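Local coordinates for prefoldin beta subunit 1 (Thermococcus sp., PDB 2ZQM), which acts as a molecular chaperone that stabilises a range of proteins and seems to fulfil an ATP-independent, HSP70-like function in archaeal de novo protein folding, at residues A[19-24]-A[94-99]; A[33-38]-A[80-85]; A[54-59]-A[63-68]. One frame throughout, in Å; residues are numbered along the deposited sequence. Where two conformers were deposited one is given.

Contact 1: A[19-24]-A[94-99]; sequences QQQLQL and KKLNEK
Leu96 and Asn97 of helix 68-111 meet Gln21 and Leu22 of helix 6-47 where the two long helices run antiparallel, their local axes 9.9 Å apart at an angle of 158°. The register centres on Leu22 and Leu96, whose CA atoms lie 6.3 Å from each other.

Leu96 is the first residue of 94-99 to reach across. Its CB sits 4.0 Å from Leu22 CD1, and the two side chains lie antiparallel, each passing the other. The longer reach is that of Leu96 CD1, which lies against the backbone of the other helix, 3.6 Å from Leu22 CA and 3.9 Å from Gln21 C. Leu96 CD2 turns instead to the Gln21 side chain, which is set square to it; the approach is loose, 4.2 Å from Leu96 CD2 to Gln21 OE1. That amide oxygen is engaged by a glycerol, probably from the crystallisation liquor.

Asn97 follows at the border. With its CG anti to the carbonyl carbon (chi1 -75°), the amide bends over toward Leu22, and OD1 comes within 3.4 Å of Leu22 CD2, a polar oxygen resting on a methyl group. The packing continues in both directions along the helices: Leu22 also touches Glu93 and Leu100, while Leu96 touches Tyr18 and Val25.

This is the packing of an antiparallel coiled coil, the stem characteristic of prefoldin subunits. Here a thin leucine seam is bordered by amides, so the two segments are held by van der Waals contact alone, without a polar bond to fix their register.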
ATOM      1  N   GLN A  19     -15.407  -9.098  18.500  1.00 16.21           N
ATOM      2  CA  GLN A  19     -15.213  -7.686  18.171  1.00 16.02           C
ATOM      3  C   GLN A  19     -14.153  -7.532  17.101  1.00 15.47           C
ATOM      4  O   GLN A  19     -14.313  -6.731  16.187  1.00 17.23           O
ATOM      5  CB  GLN A  19     -14.826  -6.897  19.421  1.00 20.22           C
ATOM      6  CG  GLN A  19     -16.011  -6.639  20.355  1.00 24.50           C
ATOM      7  CD  GLN A  19     -15.576  -6.186  21.740  1.00 32.33           C
ATOM      8  OE1 GLN A  19     -16.380  -5.675  22.527  1.00 34.10           O
ATOM      9  NE2 GLN A  19     -14.303  -6.387  22.051  1.00 31.42           N
ATOM     10  N   GLN A  20     -13.070  -8.297  17.215  1.00 16.32           N
ATOM     11  CA  GLN A  20     -12.011  -8.229  16.220  1.00 16.55           C
ATOM     12  C   GLN A  20     -12.544  -8.772  14.889  1.00 19.10           C
ATOM     13  O   GLN A  20     -12.258  -8.221  13.826  1.00 17.74           O
ATOM     14  CB  GLN A  20     -10.796  -9.032  16.681  1.00 15.11           C
ATOM     15  CG  GLN A  20     -10.210  -8.545  18.015  1.00 20.35           C
ATOM     16  CD  GLN A  20      -9.152  -9.480  18.568  1.00 28.49           C
ATOM     17  OE1 GLN A  20      -9.023 -10.619  18.125  1.00 30.46           O
ATOM     18  NE2 GLN A  20      -8.398  -9.008  19.557  1.00 29.15           N
ATOM     19  N   GLN A  21     -13.322  -9.851  14.950  1.00 17.07           N
ATOM     20  CA  GLN A  21     -13.900 -10.441  13.749  1.00 12.68           C
ATOM     21  C   GLN A  21     -14.852  -9.438  13.073  1.00 15.96           C
ATOM     22  O   GLN A  21     -14.854  -9.304  11.849  1.00 18.61           O
ATOM     23  CB  GLN A  21     -14.635 -11.737  14.118  1.00 16.27           C
ATOM     24  CG  GLN A  21     -13.700 -12.917  14.425  1.00 18.19           C
ATOM     25  CD  GLN A  21     -14.394 -14.061  15.167  1.00 21.29           C
ATOM     26  OE1 GLN A  21     -15.612 -14.203  15.100  1.00 16.22           O
ATOM     27  NE2 GLN A  21     -13.615 -14.883  15.871  1.00 12.50           N
ATOM     28  N   LEU A  22     -15.644  -8.716  13.864  1.00 17.11           N
ATOM     29  CA  LEU A  22     -16.576  -7.729  13.300  1.00 17.18           C
ATOM     30  C   LEU A  22     -15.801  -6.583  12.646  1.00 19.02           C
ATOM     31  O   LEU A  22     -16.174  -6.074  11.586  1.00 15.75           O
ATOM     32  CB  LEU A  22     -17.501  -7.173  14.393  1.00 14.01           C
ATOM     33  CG  LEU A  22     -18.448  -6.028  14.003  1.00 15.98           C
ATOM     34  CD1 LEU A  22     -19.463  -6.503  12.983  1.00 16.54           C
ATOM     35  CD2 LEU A  22     -19.165  -5.512  15.244  1.00 20.06           C
ATOM     36  N   GLN A  23     -14.729  -6.163  13.297  1.00 16.22           N
ATOM     37  CA  GLN A  23     -13.904  -5.098  12.754  1.00 18.86           C
ATOM     38  C   GLN A  23     -13.455  -5.488  11.334  1.00 19.84           C
ATOM     39  O   GLN A  23     -13.505  -4.677  10.405  1.00 21.14           O
ATOM     40  CB  GLN A  23     -12.696  -4.898  13.666  1.00 25.86           C
ATOM     41  CG  GLN A  23     -11.931  -3.613  13.461  1.00 41.64           C
ATOM     42  CD  GLN A  23     -10.738  -3.517  14.394  1.00 51.50           C
ATOM     43  OE1 GLN A  23     -10.851  -3.785  15.593  1.00 57.64           O
ATOM     44  NE2 GLN A  23      -9.590  -3.132  13.852  1.00 54.75           N
ATOM     45  N   LEU A  24     -13.025  -6.734  11.166  1.00 18.85           N
ATOM     46  CA  LEU A  24     -12.575  -7.206   9.857  1.00 16.05           C
ATOM     47  C   LEU A  24     -13.719  -7.228   8.840  1.00 17.52           C
ATOM     48  O   LEU A  24     -13.575  -6.730   7.713  1.00 17.47           O
ATOM     49  CB  LEU A  24     -11.963  -8.605   9.977  1.00 16.35           C
ATOM     50  CG  LEU A  24     -11.608  -9.319   8.662  1.00 14.77           C
ATOM     51  CD1 LEU A  24     -10.547  -8.522   7.885  1.00 19.04           C
ATOM     52  CD2 LEU A  24     -11.108 -10.727   8.976  1.00 14.53           C
ATOM     53  N   LYS A  94     -24.516  -8.510  10.458  1.00 20.68           N
ATOM     54  CA  LYS A  94     -25.718  -8.591  11.286  1.00 23.44           C
ATOM     55  C   LYS A  94     -25.618  -9.785  12.238  1.00 20.33           C
ATOM     56  O   LYS A  94     -25.995  -9.691  13.402  1.00 20.99           O
ATOM     57  CB  LYS A  94     -26.957  -8.724  10.401  1.00 20.71           C
ATOM     58  N   LYS A  95     -25.117 -10.911  11.748  1.00 21.10           N
ATOM     59  CA  LYS A  95     -24.964 -12.085  12.594  1.00 19.66           C
ATOM     60  C   LYS A  95     -23.990 -11.795  13.734  1.00 18.09           C
ATOM     61  O   LYS A  95     -24.207 -12.212  14.875  1.00 18.14           O
ATOM     62  CB  LYS A  95     -24.424 -13.269  11.801  1.00 19.36           C
ATOM     63  CG  LYS A  95     -25.465 -14.086  11.065  1.00 31.09           C
ATOM     64  CD  LYS A  95     -24.792 -15.293  10.402  1.00 31.01           C
ATOM     65  CE  LYS A  95     -25.719 -15.998   9.443  1.00 36.79           C
ATOM     66  NZ  LYS A  95     -25.040 -17.156   8.814  1.00 33.27           N
ATOM     67  N   LEU A  96     -22.905 -11.095  13.426  1.00 17.61           N
ATOM     68  CA  LEU A  96     -21.918 -10.793  14.457  1.00 22.93           C
ATOM     69  C   LEU A  96     -22.463  -9.832  15.495  1.00 21.64           C
ATOM     70  O   LEU A  96     -22.190  -9.985  16.685  1.00 18.61           O
ATOM     71  CB  LEU A  96     -20.640 -10.231  13.840  1.00 21.31           C
ATOM     72  CG  LEU A  96     -19.582 -11.292  13.536  1.00 28.38           C
ATOM     73  CD1 LEU A  96     -18.520 -10.724  12.598  1.00 25.57           C
ATOM     74  CD2 LEU A  96     -18.977 -11.781  14.863  1.00 23.26           C
ATOM     75  N   ASN A  97     -23.239  -8.849  15.052  1.00 19.54           N
ATOM     76  CA  ASN A  97     -23.816  -7.900  15.989  1.00 21.97           C
ATOM     77  C   ASN A  97     -24.759  -8.614  16.943  1.00 23.12           C
ATOM     78  O   ASN A  97     -24.822  -8.281  18.124  1.00 26.29           O
ATOM     79  CB  ASN A  97     -24.574  -6.796  15.252  1.00 25.27           C
ATOM     80  CG  ASN A  97     -23.648  -5.798  14.598  1.00 28.31           C
ATOM     81  OD1 ASN A  97     -22.612  -5.451  15.156  1.00 32.83           O
ATOM     82  ND2 ASN A  97     -24.022  -5.318  13.421  1.00 31.91           N
ATOM     83  N   GLU A  98     -25.494  -9.597  16.432  1.00 24.95           N
ATOM     84  CA  GLU A  98     -26.426 -10.333  17.273  1.00 24.08           C
ATOM     85  C   GLU A  98     -25.676 -11.205  18.271  1.00 21.82           C
ATOM     86  O   GLU A  98     -26.091 -11.336  19.422  1.00 22.66           O
ATOM     87  CB  GLU A  98     -27.360 -11.192  16.421  1.00 28.63           C
ATOM     88  CG  GLU A  98     -28.408 -11.982  17.217  1.00 43.59           C
ATOM     89  CD  GLU A  98     -29.273 -11.100  18.124  1.00 51.13           C
ATOM     90  OE1 GLU A  98     -29.687 -10.004  17.687  1.00 52.73           O
ATOM     91  OE2 GLU A  98     -29.549 -11.511  19.273  1.00 51.98           O
ATOM     92  N   LYS A  99     -24.579 -11.816  17.846  1.00 15.54           N
ATOM     93  CA  LYS A  99     -23.815 -12.642  18.780  1.00 17.49           C
ATOM     94  C   LYS A  99     -23.214 -11.768  19.874  1.00 22.05           C
ATOM     95  O   LYS A  99     -23.181 -12.165  21.044  1.00 22.86           O
ATOM     96  CB  LYS A  99     -22.700 -13.393  18.063  1.00 20.62           C
ATOM     97  CG  LYS A  99     -23.198 -14.437  17.079  1.00 25.12           C
ATOM     98  CD  LYS A  99     -22.032 -15.009  16.305  1.00 23.47           C
ATOM     99  CE  LYS A  99     -22.451 -16.166  15.436  1.00 26.86           C
ATOM    100  NZ  LYS A  99     -21.253 -16.715  14.747  1.00 22.06           N
TER

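Contact 2: A[33-38]-A[80-85]; sequences QLELTE and ETLEVR
Leu36 and Leu82 form the apolar centre of the contact between helices 6-47 and 68-111, which run antiparallel here with local axes 9.5 Å apart at 153°. Both leucines are buried. Leu36 CD1 lies 3.9 Å from Leu82 CB, the two chains overlapping head to tail, and Leu82 CD1 reaches the opposing backbone, 3.8 Å from Leu36 CA. Leu36 holds its CG anti to the backbone N (chi1 177°), which carries its two methyls to the Glu83 chain. Ile79 and Leu86 of helix 68-111 extend this layer around Leu36, and Val32 of helix 6-47 does so around Leu82.

The glutamates add contacts through their aliphatic parts. Glu83 runs athwart Leu36, its CG 3.8 Å from Leu36 CD1 and equally near CD2, while its carboxylate makes a long, weak ion pair with Lys40. On the other flank Glu35 lies across Leu82: its CB is 4.1 Å from both Leu82 CD1 and CD2, and OE1 of the extended chain approaches Leu82 CD2.

The polar link runs over this second flank. Glu35 OE1 and Arg85 NH1 are 4.5 Å apart, too far for a salt bridge, but a water closes the gap, donating to Glu35 OE2 (3.0 Å) and accepting from Arg85 NH2 (3.3 Å).

Such a layer, leucines inside and charged chains lying over them, is characteristic of an antiparallel coiled coil. The carbon parts of the glutamates cover the leucines while their carboxylates face cations at the border, through a water or a long, weak ion pair, so the charges probably add a modest electrostatic attraction to what is mainly an apolar contact.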
ATOM      1  N   GLN A  33     -18.059  -1.512  -0.513  0.50 20.35           N
ATOM      2  CA  GLN A  33     -18.914  -0.331  -0.658  0.50 18.52           C
ATOM      3  C   GLN A  33     -18.227   0.779  -1.448  0.50 17.75           C
ATOM      4  O   GLN A  33     -18.866   1.475  -2.233  0.50 19.40           O
ATOM      5  CB  GLN A  33     -19.324   0.220   0.715  0.50 20.99           C
ATOM      6  CG  GLN A  33     -20.325  -0.626   1.488  0.50 23.80           C
ATOM      7  CD  GLN A  33     -20.685  -0.020   2.840  0.50 21.05           C
ATOM      8  OE1 GLN A  33     -19.810   0.252   3.666  0.50 13.64           O
ATOM      9  NE2 GLN A  33     -21.979   0.181   3.074  0.50 13.87           N
ATOM     10  N   LEU A  34     -16.925   0.945  -1.239  1.00 20.09           N
ATOM     11  CA  LEU A  34     -16.178   1.984  -1.941  1.00 20.63           C
ATOM     12  C   LEU A  34     -16.120   1.656  -3.434  1.00 24.44           C
ATOM     13  O   LEU A  34     -16.353   2.519  -4.283  1.00 19.22           O
ATOM     14  CB  LEU A  34     -14.771   2.093  -1.369  1.00 22.21           C
ATOM     15  CG  LEU A  34     -13.826   3.031  -2.118  1.00 30.82           C
ATOM     16  CD1 LEU A  34     -14.481   4.406  -2.313  1.00 32.53           C
ATOM     17  CD2 LEU A  34     -12.527   3.150  -1.337  1.00 30.41           C
ATOM     18  N   GLU A  35     -15.802   0.405  -3.745  1.00 16.47           N
ATOM     19  CA  GLU A  35     -15.739  -0.042  -5.119  1.00 19.00           C
ATOM     20  C   GLU A  35     -17.099   0.098  -5.779  1.00 18.41           C
ATOM     21  O   GLU A  35     -17.198   0.464  -6.956  1.00 17.37           O
ATOM     22  CB  GLU A  35     -15.320  -1.507  -5.185  1.00 21.68           C
ATOM     23  CG  GLU A  35     -13.859  -1.761  -4.925  1.00 32.46           C
ATOM     24  CD  GLU A  35     -13.539  -3.248  -4.912  1.00 40.98           C
ATOM     25  OE1 GLU A  35     -13.882  -3.939  -5.900  1.00 41.79           O
ATOM     26  OE2 GLU A  35     -12.951  -3.719  -3.917  1.00 44.28           O
ATOM     27  N   LEU A  36     -18.150  -0.192  -5.022  1.00 15.65           N
ATOM     28  CA  LEU A  36     -19.500  -0.107  -5.569  1.00 17.42           C
ATOM     29  C   LEU A  36     -19.851   1.351  -5.882  1.00 22.14           C
ATOM     30  O   LEU A  36     -20.464   1.653  -6.905  1.00 17.94           O
ATOM     31  CB  LEU A  36     -20.505  -0.696  -4.583  1.00 13.81           C
ATOM     32  CG  LEU A  36     -21.980  -0.616  -4.968  1.00 19.52           C
ATOM     33  CD1 LEU A  36     -22.201  -1.343  -6.294  1.00 16.75           C
ATOM     34  CD2 LEU A  36     -22.825  -1.230  -3.853  1.00 19.72           C
ATOM     35  N   THR A  37     -19.443   2.255  -5.001  1.00 19.95           N
ATOM     36  CA  THR A  37     -19.727   3.670  -5.207  1.00 20.47           C
ATOM     37  C   THR A  37     -18.996   4.168  -6.443  1.00 15.94           C
ATOM     38  O   THR A  37     -19.564   4.897  -7.252  1.00 20.85           O
ATOM     39  CB  THR A  37     -19.303   4.498  -3.981  1.00 23.11           C
ATOM     40  OG1 THR A  37     -20.071   4.077  -2.847  1.00 22.67           O
ATOM     41  CG2 THR A  37     -19.546   5.987  -4.228  1.00 23.29           C
ATOM     42  N   GLU A  38     -17.739   3.775  -6.594  1.00 16.66           N
ATOM     43  CA  GLU A  38     -16.964   4.189  -7.750  1.00 17.59           C
ATOM     44  C   GLU A  38     -17.575   3.638  -9.040  1.00 20.96           C
ATOM     45  O   GLU A  38     -17.678   4.351 -10.048  1.00 17.10           O
ATOM     46  CB  GLU A  38     -15.524   3.705  -7.609  1.00 30.53           C
ATOM     47  CG  GLU A  38     -14.853   4.149  -6.312  1.00 40.92           C
ATOM     48  CD  GLU A  38     -13.501   3.481  -6.081  1.00 54.48           C
ATOM     49  OE1 GLU A  38     -13.347   2.285  -6.434  1.00 57.46           O
ATOM     50  OE2 GLU A  38     -12.596   4.147  -5.525  1.00 59.14           O
ATOM     51  N   GLU A  80     -23.677  -5.309 -10.237  1.00 13.87           N
ATOM     52  CA  GLU A  80     -24.503  -6.443  -9.824  1.00 10.92           C
ATOM     53  C   GLU A  80     -23.674  -7.311  -8.891  1.00 13.71           C
ATOM     54  O   GLU A  80     -24.109  -7.660  -7.791  1.00 13.19           O
ATOM     55  CB  GLU A  80     -24.938  -7.244 -11.060  1.00  9.70           C
ATOM     56  CG  GLU A  80     -25.458  -8.663 -10.739  1.00  9.79           C
ATOM     57  CD  GLU A  80     -25.594  -9.533 -11.971  1.00 16.32           C
ATOM     58  OE1 GLU A  80     -25.384  -9.021 -13.097  1.00 12.14           O
ATOM     59  OE2 GLU A  80     -25.921 -10.735 -11.812  1.00 15.46           O
ATOM     60  N   THR A  81     -22.459  -7.637  -9.327  1.00 14.41           N
ATOM     61  CA  THR A  81     -21.549  -8.471  -8.549  1.00 14.51           C
ATOM     62  C   THR A  81     -21.221  -7.904  -7.175  1.00 17.14           C
ATOM     63  O   THR A  81     -21.278  -8.616  -6.170  1.00 12.56           O
ATOM     64  CB  THR A  81     -20.224  -8.701  -9.309  1.00 13.78           C
ATOM     65  OG1 THR A  81     -20.484  -9.497 -10.472  1.00 16.40           O
ATOM     66  CG2 THR A  81     -19.203  -9.421  -8.424  1.00 17.36           C
ATOM     67  N   LEU A  82     -20.859  -6.626  -7.136  1.00 14.48           N
ATOM     68  CA  LEU A  82     -20.519  -5.973  -5.883  1.00 12.04           C
ATOM     69  C   LEU A  82     -21.701  -5.922  -4.923  1.00 11.23           C
ATOM     70  O   LEU A  82     -21.527  -6.035  -3.709  1.00 13.50           O
ATOM     71  CB  LEU A  82     -19.996  -4.561  -6.172  1.00 12.75           C
ATOM     72  CG  LEU A  82     -18.596  -4.542  -6.797  1.00 12.35           C
ATOM     73  CD1 LEU A  82     -18.285  -3.164  -7.392  1.00 15.64           C
ATOM     74  CD2 LEU A  82     -17.580  -4.914  -5.737  1.00 13.94           C
ATOM     75  N   GLU A  83     -22.907  -5.735  -5.448  1.00 11.04           N
ATOM     76  CA  GLU A  83     -24.069  -5.702  -4.571  1.00 10.80           C
ATOM     77  C   GLU A  83     -24.343  -7.075  -3.960  1.00 15.43           C
ATOM     78  O   GLU A  83     -24.763  -7.171  -2.808  1.00 15.82           O
ATOM     79  CB  GLU A  83     -25.290  -5.173  -5.327  1.00 16.99           C
ATOM     80  CG  GLU A  83     -25.096  -3.684  -5.680  1.00 16.55           C
ATOM     81  CD  GLU A  83     -26.296  -3.017  -6.315  1.00 28.90           C
ATOM     82  OE1 GLU A  83     -27.191  -3.723  -6.833  1.00 29.31           O
ATOM     83  OE2 GLU A  83     -26.328  -1.766  -6.306  1.00 22.05           O
ATOM     84  N   VAL A  84     -24.104  -8.140  -4.720  1.00 13.14           N
ATOM     85  CA  VAL A  84     -24.311  -9.482  -4.178  1.00 12.18           C
ATOM     86  C   VAL A  84     -23.293  -9.680  -3.046  1.00 15.52           C
ATOM     87  O   VAL A  84     -23.616 -10.221  -1.985  1.00 15.34           O
ATOM     88  CB  VAL A  84     -24.069 -10.591  -5.238  1.00 13.07           C
ATOM     89  CG1 VAL A  84     -24.005 -11.966  -4.551  1.00 14.45           C
ATOM     90  CG2 VAL A  84     -25.201 -10.605  -6.261  1.00 11.88           C
ATOM     91  N   ARG A  85     -22.061  -9.233  -3.277  1.00 10.81           N
ATOM     92  CA  ARG A  85     -21.009  -9.383  -2.281  1.00 16.62           C
ATOM     93  C   ARG A  85     -21.296  -8.537  -1.061  1.00 16.74           C
ATOM     94  O   ARG A  85     -21.088  -8.969   0.062  1.00 15.27           O
ATOM     95  CB  ARG A  85     -19.654  -8.990  -2.871  1.00 18.48           C
ATOM     96  CG  ARG A  85     -19.139  -9.948  -3.936  1.00 17.94           C
ATOM     97  CD  ARG A  85     -17.779  -9.505  -4.429  1.00 11.02           C
ATOM     98  NE  ARG A  85     -16.835  -9.409  -3.319  1.00 17.21           N
ATOM     99  CZ  ARG A  85     -15.743  -8.653  -3.347  1.00 26.41           C
ATOM    100  NH1 ARG A  85     -15.468  -7.936  -4.433  1.00 24.70           N
ATOM    101  NH2 ARG A  85     -14.942  -8.597  -2.289  1.00 24.27           N
TER
HETATM  102  O   HOH W   1     -12.819  -6.143  -2.077  1.00 40.77           O

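Contact 3: A[54-59]-A[63-68]; sequences VVYKTV and IVKTTK
Tyr56 lies across from Lys65 in the hairpin of strands 55-59 and 62-66. The tyrosine CB lies 3.5 Å from Val64 O and packs 3.8 Å from Ile63 CG2. With CG anti to the carbonyl carbon (chi1 -68°), the ring goes over to the neighbouring strand: CD1 comes within 3.7 Å of Lys65 CA, and Lys65 CG lies over one ring face, offset toward the rim. At the tip, Tyr56 OH is 2.6 Å from Lys65 NZ, which also nears CE1 and CZ as bends at chi3 and chi4 bring it back to the ring. An alanine here is likely to strip Lys65 of the surface its chain folds over, setting the lysine free to swing away.

Lys57 and Val64 form an antiparallel hydrogen-bonded pair, Lys57 N to Val64 O at 2.8 Å and Val64 N to Lys57 O at 2.9 Å, both nearly straight, and Thr66 N donates to Val55 O (2.8 Å). On the face of Lys57 and Val64, Val55 CG1 presses tightly on Thr66 CG2 (3.5 Å). Lys57 NZ makes salt bridges to Glu74 of its own chain and Glu45 of a neighbouring subunit.

Strands of two other subunits continue the sheet at its edges, as expected of prefoldin, whose hairpins assemble the oligomer. Main-chain bonds thus set the register, while side-chain contacts cover strands that further subunits extend.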
ATOM      1  N   VAL A  54     -17.321   7.948 -28.675  1.00 31.06           N
ATOM      2  CA  VAL A  54     -16.209   7.015 -28.822  1.00 30.49           C
ATOM      3  C   VAL A  54     -15.767   6.548 -27.426  1.00 30.82           C
ATOM      4  O   VAL A  54     -15.580   7.365 -26.520  1.00 33.35           O
ATOM      5  CB  VAL A  54     -15.013   7.685 -29.545  1.00 40.15           C
ATOM      6  CG1 VAL A  54     -14.515   8.880 -28.744  1.00 40.24           C
ATOM      7  CG2 VAL A  54     -13.901   6.671 -29.752  1.00 42.42           C
ATOM      8  N   VAL A  55     -15.618   5.237 -27.241  1.00 25.20           N
ATOM      9  CA  VAL A  55     -15.204   4.703 -25.949  1.00 22.43           C
ATOM     10  C   VAL A  55     -14.127   3.627 -26.107  1.00 19.73           C
ATOM     11  O   VAL A  55     -14.238   2.760 -26.966  1.00 21.63           O
ATOM     12  CB  VAL A  55     -16.411   4.075 -25.172  1.00 19.13           C
ATOM     13  CG1 VAL A  55     -15.956   3.589 -23.800  1.00 24.74           C
ATOM     14  CG2 VAL A  55     -17.532   5.086 -25.015  1.00 22.17           C
ATOM     15  N   TYR A  56     -13.083   3.699 -25.277  1.00 19.77           N
ATOM     16  CA  TYR A  56     -12.004   2.703 -25.274  1.00 20.61           C
ATOM     17  C   TYR A  56     -11.989   2.094 -23.878  1.00 17.94           C
ATOM     18  O   TYR A  56     -12.408   2.727 -22.918  1.00 17.07           O
ATOM     19  CB  TYR A  56     -10.630   3.351 -25.525  1.00 20.36           C
ATOM     20  CG  TYR A  56     -10.445   3.907 -26.917  1.00 23.30           C
ATOM     21  CD1 TYR A  56      -9.830   3.155 -27.917  1.00 19.86           C
ATOM     22  CD2 TYR A  56     -10.932   5.172 -27.247  1.00 22.74           C
ATOM     23  CE1 TYR A  56      -9.709   3.653 -29.220  1.00 24.10           C
ATOM     24  CE2 TYR A  56     -10.818   5.674 -28.538  1.00 29.66           C
ATOM     25  CZ  TYR A  56     -10.209   4.909 -29.520  1.00 33.25           C
ATOM     26  OH  TYR A  56     -10.115   5.413 -30.800  1.00 40.85           O
ATOM     27  N   LYS A  57     -11.502   0.871 -23.754  1.00 15.30           N
ATOM     28  CA  LYS A  57     -11.432   0.251 -22.442  1.00 17.00           C
ATOM     29  C   LYS A  57     -10.025  -0.282 -22.241  1.00 20.43           C
ATOM     30  O   LYS A  57      -9.312  -0.545 -23.205  1.00 22.47           O
ATOM     31  CB  LYS A  57     -12.449  -0.892 -22.307  1.00 21.84           C
ATOM     32  CG  LYS A  57     -12.264  -2.033 -23.296  1.00 22.57           C
ATOM     33  CD  LYS A  57     -13.193  -3.208 -22.974  1.00 23.72           C
ATOM     34  CE  LYS A  57     -12.846  -3.840 -21.624  1.00 30.45           C
ATOM     35  NZ  LYS A  57     -13.652  -5.080 -21.319  1.00 31.13           N
ATOM     36  N   THR A  58      -9.623  -0.436 -20.986  1.00 21.07           N
ATOM     37  CA  THR A  58      -8.293  -0.945 -20.702  1.00 23.15           C
ATOM     38  C   THR A  58      -8.376  -2.435 -20.414  1.00 23.54           C
ATOM     39  O   THR A  58      -9.326  -2.907 -19.785  1.00 23.27           O
ATOM     40  CB  THR A  58      -7.657  -0.227 -19.488  1.00 24.89           C
ATOM     41  OG1 THR A  58      -8.532  -0.330 -18.362  1.00 31.45           O
ATOM     42  CG2 THR A  58      -7.415   1.243 -19.792  1.00 22.67           C
ATOM     43  N   VAL A  59      -7.395  -3.177 -20.918  1.00 23.09           N
ATOM     44  CA  VAL A  59      -7.311  -4.619 -20.694  1.00 20.15           C
ATOM     45  C   VAL A  59      -5.878  -4.786 -20.222  1.00 26.47           C
ATOM     46  O   VAL A  59      -4.953  -4.931 -21.027  1.00 22.29           O
ATOM     47  CB  VAL A  59      -7.533  -5.412 -21.992  1.00 20.34           C
ATOM     48  CG1 VAL A  59      -7.400  -6.914 -21.705  1.00 22.10           C
ATOM     49  CG2 VAL A  59      -8.918  -5.093 -22.571  1.00 24.10           C
ATOM     50  N   ILE A  63      -5.079  -1.037 -24.422  1.00 18.59           N
ATOM     51  CA  ILE A  63      -6.251  -0.199 -24.611  1.00 18.75           C
ATOM     52  C   ILE A  63      -6.892  -0.591 -25.925  1.00 19.30           C
ATOM     53  O   ILE A  63      -6.240  -0.579 -26.962  1.00 18.30           O
ATOM     54  CB  ILE A  63      -5.853   1.291 -24.643  1.00 18.70           C
ATOM     55  CG1 ILE A  63      -5.317   1.694 -23.262  1.00 18.44           C
ATOM     56  CG2 ILE A  63      -7.058   2.160 -25.087  1.00 15.36           C
ATOM     57  CD1 ILE A  63      -4.569   3.019 -23.227  1.00 20.92           C
ATOM     58  N   VAL A  64      -8.162  -0.984 -25.882  1.00 19.34           N
ATOM     59  CA  VAL A  64      -8.864  -1.359 -27.107  1.00 16.23           C
ATOM     60  C   VAL A  64     -10.177  -0.597 -27.238  1.00 16.87           C
ATOM     61  O   VAL A  64     -10.721  -0.080 -26.258  1.00 17.04           O
ATOM     62  CB  VAL A  64      -9.149  -2.870 -27.158  1.00 21.10           C
ATOM     63  CG1 VAL A  64      -7.833  -3.633 -27.150  1.00 19.97           C
ATOM     64  CG2 VAL A  64     -10.012  -3.275 -25.987  1.00 16.52           C
ATOM     65  N   LYS A  65     -10.683  -0.514 -28.454  1.00 19.11           N
ATOM     66  CA  LYS A  65     -11.910   0.221 -28.656  1.00 22.17           C
ATOM     67  C   LYS A  65     -13.100  -0.621 -28.195  1.00 16.77           C
ATOM     68  O   LYS A  65     -13.085  -1.844 -28.298  1.00 21.13           O
ATOM     69  CB  LYS A  65     -12.053   0.597 -30.133  1.00 26.56           C
ATOM     70  CG  LYS A  65     -12.993   1.780 -30.381  1.00 33.47           C
ATOM     71  CD  LYS A  65     -13.241   2.016 -31.864  1.00 42.31           C
ATOM     72  CE  LYS A  65     -11.959   2.318 -32.619  1.00 49.95           C
ATOM     73  NZ  LYS A  65     -11.352   3.620 -32.231  1.00 56.12           N
ATOM     74  N   THR A  66     -14.103   0.032 -27.625  1.00 18.25           N
ATOM     75  CA  THR A  66     -15.320  -0.666 -27.224  1.00 16.78           C
ATOM     76  C   THR A  66     -16.448   0.257 -27.655  1.00 20.66           C
ATOM     77  O   THR A  66     -16.244   1.061 -28.565  1.00 18.27           O
ATOM     78  CB  THR A  66     -15.367  -0.952 -25.697  1.00 19.76           C
ATOM     79  OG1 THR A  66     -16.568  -1.674 -25.394  1.00 20.48           O
ATOM     80  CG2 THR A  66     -15.329   0.325 -24.879  1.00 14.17           C
ATOM     81  N   THR A  67     -17.636   0.139 -27.058  1.00 17.53           N
ATOM     82  CA  THR A  67     -18.739   1.031 -27.409  1.00 18.26           C
ATOM     83  C   THR A  67     -19.444   1.454 -26.137  1.00 17.33           C
ATOM     84  O   THR A  67     -19.222   0.870 -25.075  1.00 14.91           O
ATOM     85  CB  THR A  67     -19.819   0.366 -28.318  1.00 25.38           C
ATOM     86  OG1 THR A  67     -20.505  -0.651 -27.574  1.00 19.51           O
ATOM     87  CG2 THR A  67     -19.193  -0.235 -29.582  1.00 23.45           C
ATOM     88  N   LYS A  68     -20.298   2.468 -26.238  1.00 13.36           N
ATOM     89  CA  LYS A  68     -21.021   2.916 -25.067  1.00 15.01           C
ATOM     90  C   LYS A  68     -21.849   1.790 -24.472  1.00 17.29           C
ATOM     91  O   LYS A  68     -21.777   1.540 -23.268  1.00 14.03           O
ATOM     92  CB  LYS A  68     -21.944   4.088 -25.390  1.00 16.30           C
ATOM     93  CG  LYS A  68     -22.774   4.518 -24.188  1.00 20.18           C
ATOM     94  CD  LYS A  68     -23.780   5.617 -24.526  1.00 21.54           C
ATOM     95  CE  LYS A  68     -24.647   5.943 -23.318  1.00 22.37           C
ATOM     96  NZ  LYS A  68     -25.747   6.909 -23.620  1.00 20.03           N
TER

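The three contacts follow one another along an elongated chain. Contacts 1 and 2 both join helix 6-47 to helix 68-111, with centres 21 Å apart and nearest atoms about 10 Å apart, so they are separate levels of one coiled-coil stem. Contact 3 closes the turn between those helices: strand 55-59 follows the first and strand 62-66 precedes the second. Its centre is 22 Å from that of contact 2 and 42 Å from that of contact 1, on the opposite side of the chain's centre from contact 1. No other subunit touches the segments of contacts 1 and 2, so among these three only contact 3 lies at a subunit interface.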